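Local coordinates for pyridoxamine 5'-phosphate oxidase-related, FMN-binding protein (Mycobacterium smegmatis, PDB 6ECI), which binds flavin adenine dinucleotide and probably sequesters it, helping mycobacteria withstand hypoxic and oxidative stress, at residues R87-E92 against W114-P119. Sequence-based numbering, arbitrary orientation.
Sequences RTVRDE and WVRVLP
R87 and R116 face each other as an antiparallel hydrogen-bonded pair, R87 N giving to R116 O at 2.9 Å and R116 N returning a nearly straight bond (172°) to R87 O. One step on, T88 and V115 form the non-hydrogen-bonded pair, their CA atoms 4.2 Å apart, and a last bond, 2.9 Å, runs from V89 N to W114 O. That donor stands above the carbonyl plane, 38° out of it, where the first chain leaves the sheet. Side by side and pointing the same way, V89 CG2 and W114 CB meet at 3.6 Å, while the indole leads away. V89 CG1 is anti to the backbone N (chi1 168°), which leaves CG2 anti to the carbonyl carbon of V89 and 4.0 Å from R116 NE, oblique to the guanidinium. R116, extended from CG to NE, forms a salt bridge with D94 through NE; NH1 is hydrogen-bonded to Q42 and T45. At the other end the side chains of R87 and L118 cross at about a right angle, R87 CG lying 4.1 Å from L118 CD1. The end of strand 77-88 pairs here with strand 114-119, whose other edge hydrogen-bonds to strand 46-49; in this split-barrel type of flavin-binding fold the V115 side chain is about 4 Å from that of T50, an FAD-site residue, and about 8 Å from FAD. Helix 92-99, beginning just after D91, lies against the W114 and R116 face, D94 touching V89, L95 and A98 touching W114, and E97 touching R116.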
loop_
_atom_site.group_PDB
_atom_site.type_symbol
_atom_site.label_atom_id
_atom_site.label_comp_id
_atom_site.label_asym_id
_atom_site.label_seq_id
_atom_site.Cartn_x
_atom_site.Cartn_y
_atom_site.Cartn_z
ATOM N N ARG B 87 -15.769 7.129 6.910
ATOM C CA ARG B 87 -16.717 8.035 7.535
ATOM C C ARG B 87 -16.018 8.778 8.662
ATOM O O ARG B 87 -15.271 8.177 9.440
ATOM C CB ARG B 87 -17.938 7.271 8.070
ATOM C CG ARG B 87 -18.648 6.416 7.022
ATOM C CD ARG B 87 -19.990 7.012 6.613
ATOM N NE ARG B 87 -19.985 7.589 5.270
ATOM C CZ ARG B 87 -20.693 7.120 4.246
ATOM N NH1 ARG B 87 -21.465 6.053 4.397
ATOM N NH2 ARG B 87 -20.624 7.716 3.064
ATOM N N THR B 88 -16.247 10.084 8.742
ATOM C CA THR B 88 -15.645 10.861 9.812
ATOM C C THR B 88 -16.328 10.555 11.142
ATOM O O THR B 88 -17.467 10.086 11.198
ATOM C CB THR B 88 -15.725 12.360 9.519
ATOM O OG1 THR B 88 -17.058 12.824 9.754
ATOM C CG2 THR B 88 -15.344 12.644 8.082
ATOM N N VAL B 89 -15.608 10.830 12.223
ATOM C CA VAL B 89 -16.089 10.574 13.575
ATOM C C VAL B 89 -16.860 11.806 14.041
ATOM O O VAL B 89 -16.269 12.853 14.319
ATOM C CB VAL B 89 -14.929 10.240 14.517
ATOM C CG1 VAL B 89 -15.389 10.255 15.961
ATOM C CG2 VAL B 89 -14.334 8.888 14.149
ATOM N N ARG B 90 -18.184 11.680 14.123
ATOM C CA ARG B 90 -19.094 12.789 14.406
ATOM C C ARG B 90 -20.016 12.444 15.569
ATOM O O ARG B 90 -21.236 12.596 15.488
ATOM C CB ARG B 90 -19.938 13.129 13.180
ATOM C CG ARG B 90 -19.317 14.102 12.197
ATOM C CD ARG B 90 -19.882 13.871 10.802
ATOM N NE ARG B 90 -21.249 13.355 10.853
ATOM C CZ ARG B 90 -21.626 12.183 10.352
ATOM N NH1 ARG B 90 -20.736 11.399 9.755
ATOM N NH2 ARG B 90 -22.891 11.793 10.447
ATOM N N ASP B 91 -19.447 11.976 16.676
ATOM C CA ASP B 91 -20.285 11.441 17.740
ATOM C C ASP B 91 -19.472 11.348 19.021
ATOM O O ASP B 91 -18.305 10.956 18.986
ATOM C CB ASP B 91 -20.833 10.064 17.349
ATOM C CG ASP B 91 -21.954 9.605 18.242
ATOM O OD1 ASP B 91 -22.463 10.423 19.037
ATOM O OD2 ASP B 91 -22.337 8.423 18.135
ATOM N N GLU B 92 -20.103 11.694 20.146
ATOM C CA GLU B 92 -19.378 11.778 21.411
ATOM C C GLU B 92 -18.851 10.417 21.851
ATOM O O GLU B 92 -17.741 10.319 22.389
ATOM C CB GLU B 92 -20.275 12.393 22.486
ATOM C CG GLU B 92 -21.114 13.550 21.962
ATOM C CD GLU B 92 -22.604 13.273 22.003
ATOM O OE1 GLU B 92 -23.050 12.278 21.391
ATOM O OE2 GLU B 92 -23.333 14.077 22.620
ATOM N N TRP B 114 -10.853 12.810 12.765
ATOM C CA TRP B 114 -10.856 11.361 12.886
ATOM C C TRP B 114 -11.714 10.743 11.791
ATOM O O TRP B 114 -12.840 11.184 11.548
ATOM C CB TRP B 114 -11.380 10.937 14.255
ATOM C CG TRP B 114 -10.584 11.449 15.413
ATOM C CD1 TRP B 114 -10.846 12.558 16.163
ATOM C CD2 TRP B 114 -9.397 10.865 15.958
ATOM N NE1 TRP B 114 -9.893 12.702 17.143
ATOM C CE2 TRP B 114 -8.990 11.676 17.037
ATOM C CE3 TRP B 114 -8.636 9.738 15.637
ATOM C CZ2 TRP B 114 -7.857 11.395 17.795
ATOM C CZ3 TRP B 114 -7.511 9.460 16.390
ATOM C CH2 TRP B 114 -7.132 10.284 17.458
ATOM N N VAL B 115 -11.179 9.720 11.133
ATOM C CA VAL B 115 -11.888 8.982 10.098
ATOM C C VAL B 115 -11.779 7.497 10.413
ATOM O O VAL B 115 -10.747 7.034 10.914
ATOM C CB VAL B 115 -11.322 9.286 8.693
ATOM C CG1 VAL B 115 -12.168 8.626 7.613
ATOM C CG2 VAL B 115 -11.230 10.785 8.463
ATOM N N ARG B 116 -12.846 6.753 10.135
ATOM C CA ARG B 116 -12.855 5.304 10.274
ATOM C C ARG B 116 -13.254 4.671 8.953
ATOM O O ARG B 116 -14.172 5.148 8.279
ATOM C CB ARG B 116 -13.827 4.834 11.361
ATOM C CG ARG B 116 -13.408 5.127 12.787
ATOM C CD ARG B 116 -14.376 4.468 13.760
ATOM N NE ARG B 116 -14.312 5.052 15.096
ATOM C CZ ARG B 116 -13.477 4.655 16.052
ATOM N NH1 ARG B 116 -12.620 3.665 15.827
ATOM N NH2 ARG B 116 -13.499 5.251 17.235
ATOM N N VAL B 117 -12.566 3.597 8.585
ATOM C CA VAL B 117 -12.973 2.774 7.454
ATOM C C VAL B 117 -13.918 1.712 8.000
ATOM O O VAL B 117 -13.486 0.764 8.661
ATOM C CB VAL B 117 -11.771 2.145 6.742
ATOM C CG1 VAL B 117 -12.242 1.267 5.593
ATOM C CG2 VAL B 117 -10.837 3.223 6.233
ATOM N N LEU B 118 -15.215 1.887 7.756
ATOM C CA LEU B 118 -16.200 0.912 8.203
ATOM C C LEU B 118 -16.225 -0.241 7.208
ATOM O O LEU B 118 -16.607 -0.052 6.046
ATOM C CB LEU B 118 -17.581 1.552 8.341
ATOM C CG LEU B 118 -17.644 2.790 9.240
ATOM C CD1 LEU B 118 -19.087 3.191 9.493
ATOM C CD2 LEU B 118 -16.908 2.555 10.554
ATOM N N PRO B 119 -15.836 -1.442 7.622
ATOM C CA PRO B 119 -15.605 -2.511 6.647
ATOM C C PRO B 119 -16.899 -3.068 6.080
ATOM O O PRO B 119 -17.875 -3.293 6.798
ATOM C CB PRO B 119 -14.854 -3.571 7.460
ATOM C CG PRO B 119 -15.349 -3.373 8.843
ATOM C CD PRO B 119 -15.598 -1.893 9.002
#